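Local coordinates for fibronectin type III domain-containing protein (Simiduia agarivorans, PDB 6P2K), which probably hydrolyses beta-glucan backbones such as that of xyloglucan, through the seven-bladed beta-propellers of its zinc-binding family 74 glycoside hydrolase part, at residues B[680-694]-B[705-717]. Sequence-based numbering, arbitrary orientation.
Sequences WWNSVGNRFKFTGKG and MSYYDHDYQLGYG
K689 bends its chain at chi3 and chi4 to curl back toward D709, whose carboxylate swings out to meet it with CG anti to the backbone N (chi1 -168°). D709 OD2 is gripped twice: K689 N donates to its anti side at 2.8 Å, and K689 NZ reaches its syn lone pair at 3.1 Å. The ammonium also bridges to the anti lone pair of D711 OD2, 2.9 Å from NZ. D709 OD1 accepts from D711 N in an Asx turn, which sets the second acid beside the first. These acids belong to the hairpin between strands 702-709 and 714-723, closed with a G1 beta bulge at D709, Q713 and L714; the pair forms the middle of a four-stranded antiparallel sheet, a blade of one of the two seven-bladed propellers of the GH74 fold. Y708 N bonds almost straight to T691 O at 2.8 Å, while T691 OG1 returns a bond to Y708 O. F690 turns its edge onto the face of Y707, planes at 85°, with M705 CE over the opposite face; helix 666-672 touches both side chains. F690 CZ lies over one face of Y716 and F688 CZ meets its CB at 3.6 Å, both rings oblique to that of Y716. The edge of Y716 points, offset, toward the face of W681, and its OH bonds to R673 O. L714 CD2 sits over the five-membered ring of W680, 3.6 Å from its centroid. G715 O lies at the edge of that tryptophan, in its plane, and a water links it to W680 NE1.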
# COMPACT_ATOMS: atom_id res chain seq x y z
N TRP B 680 1.58 -59.04 -19.20
CA TRP B 680 2.96 -59.16 -19.64
C TRP B 680 3.71 -60.31 -18.98
O TRP B 680 4.88 -60.54 -19.33
CB TRP B 680 3.72 -57.85 -19.36
CG TRP B 680 3.49 -57.27 -17.99
CD1 TRP B 680 2.57 -56.32 -17.65
CD2 TRP B 680 4.20 -57.59 -16.79
NE1 TRP B 680 2.66 -56.03 -16.31
CE2 TRP B 680 3.65 -56.79 -15.76
CE3 TRP B 680 5.24 -58.47 -16.48
CZ2 TRP B 680 4.11 -56.85 -14.44
CZ3 TRP B 680 5.70 -58.52 -15.17
CH2 TRP B 680 5.13 -57.72 -14.17
N TRP B 681 3.08 -61.05 -18.07
CA TRP B 681 3.83 -62.00 -17.25
C TRP B 681 4.44 -63.11 -18.10
O TRP B 681 5.60 -63.49 -17.88
CB TRP B 681 2.93 -62.60 -16.18
CG TRP B 681 3.73 -63.42 -15.21
CD1 TRP B 681 3.78 -64.78 -15.13
CD2 TRP B 681 4.61 -62.92 -14.21
NE1 TRP B 681 4.64 -65.16 -14.13
CE2 TRP B 681 5.16 -64.03 -13.54
CE3 TRP B 681 5.00 -61.64 -13.80
CZ2 TRP B 681 6.07 -63.91 -12.50
CZ3 TRP B 681 5.90 -61.51 -12.76
CH2 TRP B 681 6.42 -62.64 -12.12
N ASN B 682 3.69 -63.63 -19.07
CA ASN B 682 4.19 -64.77 -19.83
C ASN B 682 5.28 -64.39 -20.82
O ASN B 682 6.05 -65.26 -21.24
CB ASN B 682 3.03 -65.46 -20.55
CG ASN B 682 2.19 -66.31 -19.62
OD1 ASN B 682 2.72 -67.03 -18.78
ND2 ASN B 682 0.88 -66.21 -19.77
N SER B 683 5.38 -63.11 -21.18
CA SER B 683 6.40 -62.66 -22.12
C SER B 683 7.68 -62.22 -21.43
O SER B 683 8.78 -62.65 -21.80
CB SER B 683 5.86 -61.53 -23.00
OG SER B 683 4.73 -61.95 -23.75
N VAL B 684 7.57 -61.36 -20.41
CA VAL B 684 8.74 -60.72 -19.82
C VAL B 684 8.77 -60.92 -18.31
O VAL B 684 9.62 -60.34 -17.63
CB VAL B 684 8.78 -59.23 -20.18
CG1 VAL B 684 9.03 -59.04 -21.66
CG2 VAL B 684 7.48 -58.56 -19.77
N GLY B 685 7.85 -61.73 -17.78
CA GLY B 685 7.83 -61.96 -16.35
C GLY B 685 9.11 -62.56 -15.82
O GLY B 685 9.46 -62.37 -14.65
N ASN B 686 9.83 -63.30 -16.66
CA ASN B 686 11.11 -63.88 -16.27
C ASN B 686 12.18 -62.82 -16.03
O ASN B 686 13.20 -63.13 -15.40
CB ASN B 686 11.58 -64.86 -17.33
CG ASN B 686 11.46 -64.30 -18.73
OD1 ASN B 686 10.40 -64.36 -19.34
ND2 ASN B 686 12.55 -63.72 -19.23
N ARG B 687 11.98 -61.60 -16.51
CA ARG B 687 12.91 -60.51 -16.25
C ARG B 687 12.50 -59.63 -15.08
O ARG B 687 13.33 -58.85 -14.60
CB ARG B 687 13.06 -59.61 -17.49
CG ARG B 687 12.89 -60.29 -18.83
CD ARG B 687 13.47 -59.41 -19.92
NE ARG B 687 13.33 -59.99 -21.25
CZ ARG B 687 14.25 -59.90 -22.20
NH1 ARG B 687 15.40 -59.27 -21.95
NH2 ARG B 687 14.04 -60.45 -23.38
N PHE B 688 11.26 -59.72 -14.63
CA PHE B 688 10.75 -58.79 -13.63
C PHE B 688 11.47 -58.96 -12.30
O PHE B 688 11.58 -60.07 -11.78
CB PHE B 688 9.25 -58.97 -13.44
CG PHE B 688 8.66 -58.05 -12.41
CD1 PHE B 688 8.41 -56.72 -12.72
CD2 PHE B 688 8.36 -58.50 -11.13
CE1 PHE B 688 7.87 -55.86 -11.78
CE2 PHE B 688 7.82 -57.64 -10.19
CZ PHE B 688 7.58 -56.32 -10.51
N LYS B 689 11.96 -57.85 -11.76
CA LYS B 689 12.55 -57.81 -10.43
C LYS B 689 11.60 -57.09 -9.49
O LYS B 689 11.02 -56.06 -9.85
CB LYS B 689 13.91 -57.12 -10.46
CG LYS B 689 14.86 -57.69 -11.50
CD LYS B 689 16.22 -57.00 -11.48
CE LYS B 689 16.12 -55.55 -11.91
NZ LYS B 689 15.80 -55.42 -13.36
N PHE B 690 11.43 -57.63 -8.28
CA PHE B 690 10.51 -57.06 -7.30
C PHE B 690 11.21 -55.92 -6.58
O PHE B 690 11.67 -56.04 -5.44
CB PHE B 690 10.02 -58.13 -6.34
CG PHE B 690 8.88 -58.95 -6.87
CD1 PHE B 690 9.11 -60.05 -7.67
CD2 PHE B 690 7.57 -58.60 -6.59
CE1 PHE B 690 8.07 -60.81 -8.17
CE2 PHE B 690 6.51 -59.34 -7.09
CZ PHE B 690 6.76 -60.45 -7.88
N THR B 691 11.30 -54.78 -7.27
CA THR B 691 11.83 -53.56 -6.68
C THR B 691 10.75 -52.49 -6.67
O THR B 691 9.56 -52.79 -6.78
CB THR B 691 13.06 -53.06 -7.45
OG1 THR B 691 12.72 -52.89 -8.83
CG2 THR B 691 14.19 -54.06 -7.34
N GLY B 692 11.16 -51.23 -6.57
CA GLY B 692 10.21 -50.12 -6.62
C GLY B 692 10.94 -48.82 -6.87
O GLY B 692 12.17 -48.75 -6.80
N LYS B 693 10.16 -47.79 -7.20
CA LYS B 693 10.66 -46.44 -7.35
C LYS B 693 10.37 -45.60 -6.13
O LYS B 693 10.61 -44.38 -6.14
CB LYS B 693 10.06 -45.78 -8.60
CG LYS B 693 10.88 -45.97 -9.86
CD LYS B 693 12.17 -45.18 -9.80
CE LYS B 693 12.43 -44.45 -11.10
NZ LYS B 693 13.52 -43.43 -10.97
N GLY B 694 9.87 -46.22 -5.06
CA GLY B 694 9.35 -45.52 -3.91
C GLY B 694 7.85 -45.75 -3.77
O GLY B 694 7.33 -46.80 -4.17
N MET B 705 2.34 -49.87 -0.48
CA MET B 705 3.58 -50.02 -1.24
C MET B 705 3.22 -50.44 -2.65
O MET B 705 2.09 -50.85 -2.93
CB MET B 705 4.52 -51.03 -0.58
CG MET B 705 3.98 -52.46 -0.51
SD MET B 705 4.34 -53.43 -1.99
CE MET B 705 6.13 -53.40 -1.99
N SER B 706 4.20 -50.34 -3.55
CA SER B 706 3.99 -50.67 -4.95
C SER B 706 5.23 -51.33 -5.53
O SER B 706 6.33 -50.76 -5.45
CB SER B 706 3.63 -49.42 -5.76
OG SER B 706 3.82 -49.63 -7.15
N TYR B 707 5.06 -52.52 -6.10
CA TYR B 707 6.16 -53.26 -6.73
C TYR B 707 6.27 -52.85 -8.19
O TYR B 707 5.30 -52.96 -8.95
CB TYR B 707 5.94 -54.76 -6.60
CG TYR B 707 6.53 -55.37 -5.35
CD1 TYR B 707 7.88 -55.24 -5.06
CD2 TYR B 707 5.73 -56.08 -4.46
CE1 TYR B 707 8.43 -55.80 -3.92
CE2 TYR B 707 6.27 -56.64 -3.31
CZ TYR B 707 7.62 -56.50 -3.05
OH TYR B 707 8.15 -57.05 -1.91
N TYR B 708 7.46 -52.42 -8.60
CA TYR B 708 7.64 -51.82 -9.92
C TYR B 708 9.10 -51.94 -10.32
O TYR B 708 9.99 -51.60 -9.54
CB TYR B 708 7.19 -50.35 -9.89
CG TYR B 708 7.51 -49.57 -11.14
CD1 TYR B 708 6.73 -49.70 -12.28
CD2 TYR B 708 8.57 -48.67 -11.16
CE1 TYR B 708 7.01 -48.97 -13.42
CE2 TYR B 708 8.85 -47.93 -12.30
CZ TYR B 708 8.08 -48.09 -13.42
OH TYR B 708 8.37 -47.36 -14.55
N ASP B 709 9.35 -52.40 -11.55
CA ASP B 709 10.70 -52.56 -12.09
C ASP B 709 10.91 -51.49 -13.15
O ASP B 709 10.44 -51.62 -14.29
CB ASP B 709 10.91 -53.96 -12.65
CG ASP B 709 12.37 -54.27 -12.96
OD1 ASP B 709 13.17 -53.32 -13.12
OD2 ASP B 709 12.72 -55.47 -13.03
N HIS B 710 11.64 -50.43 -12.78
CA HIS B 710 11.86 -49.31 -13.69
C HIS B 710 12.69 -49.70 -14.91
O HIS B 710 12.67 -48.96 -15.90
CB HIS B 710 12.55 -48.17 -12.94
CG HIS B 710 14.02 -48.37 -12.75
ND1 HIS B 710 14.55 -49.09 -11.70
CD2 HIS B 710 15.08 -47.95 -13.48
CE1 HIS B 710 15.86 -49.11 -11.79
NE2 HIS B 710 16.21 -48.42 -12.86
N ASP B 711 13.41 -50.81 -14.85
CA ASP B 711 14.22 -51.22 -16.00
C ASP B 711 13.35 -51.60 -17.19
O ASP B 711 13.80 -51.49 -18.34
CB ASP B 711 15.12 -52.40 -15.62
CG ASP B 711 16.31 -51.97 -14.79
OD1 ASP B 711 16.85 -50.87 -15.05
OD2 ASP B 711 16.72 -52.73 -13.89
N TYR B 712 12.12 -52.04 -16.95
CA TYR B 712 11.21 -52.40 -18.02
C TYR B 712 9.87 -51.68 -17.94
O TYR B 712 8.98 -51.98 -18.74
CB TYR B 712 10.98 -53.92 -18.04
CG TYR B 712 12.25 -54.73 -17.89
CD1 TYR B 712 13.16 -54.82 -18.93
CD2 TYR B 712 12.53 -55.42 -16.72
CE1 TYR B 712 14.33 -55.56 -18.81
CE2 TYR B 712 13.68 -56.16 -16.58
CZ TYR B 712 14.58 -56.23 -17.63
OH TYR B 712 15.74 -56.97 -17.50
N GLN B 713 9.70 -50.75 -16.99
CA GLN B 713 8.44 -50.02 -16.81
C GLN B 713 7.28 -50.98 -16.54
O GLN B 713 6.18 -50.80 -17.06
CB GLN B 713 8.14 -49.12 -18.00
CG GLN B 713 9.22 -48.09 -18.29
CD GLN B 713 9.09 -47.49 -19.67
OE1 GLN B 713 10.00 -46.83 -20.16
NE2 GLN B 713 7.94 -47.72 -20.31
N LEU B 714 7.53 -52.00 -15.74
CA LEU B 714 6.53 -52.99 -15.38
C LEU B 714 6.11 -52.78 -13.93
O LEU B 714 6.96 -52.76 -13.03
CB LEU B 714 7.06 -54.41 -15.58
CG LEU B 714 7.44 -54.74 -17.03
CD1 LEU B 714 8.20 -56.06 -17.10
CD2 LEU B 714 6.19 -54.80 -17.90
N GLY B 715 4.81 -52.61 -13.71
CA GLY B 715 4.28 -52.50 -12.37
C GLY B 715 3.50 -53.74 -11.98
O GLY B 715 2.52 -54.10 -12.65
N TYR B 716 3.93 -54.42 -10.92
CA TYR B 716 3.23 -55.63 -10.50
C TYR B 716 1.88 -55.30 -9.88
O TYR B 716 0.86 -55.90 -10.23
CB TYR B 716 4.08 -56.44 -9.52
CG TYR B 716 3.55 -57.84 -9.36
CD1 TYR B 716 2.50 -58.11 -8.49
CD2 TYR B 716 4.07 -58.90 -10.10
CE1 TYR B 716 1.99 -59.39 -8.35
CE2 TYR B 716 3.56 -60.18 -9.97
CZ TYR B 716 2.52 -60.42 -9.09
OH TYR B 716 2.02 -61.69 -8.96
N GLY B 717 1.86 -54.35 -8.95
CA GLY B 717 0.62 -54.01 -8.28
C GLY B 717 0.81 -53.11 -7.08
O GLY B 717 1.92 -52.95 -6.57
O HOH W 1 1.45 -53.50 -15.21
O HOH W 2 16.21 -58.06 -14.94
O HOH W 3 16.65 -58.58 -19.53
O HOH W 4 6.32 -48.78 -2.66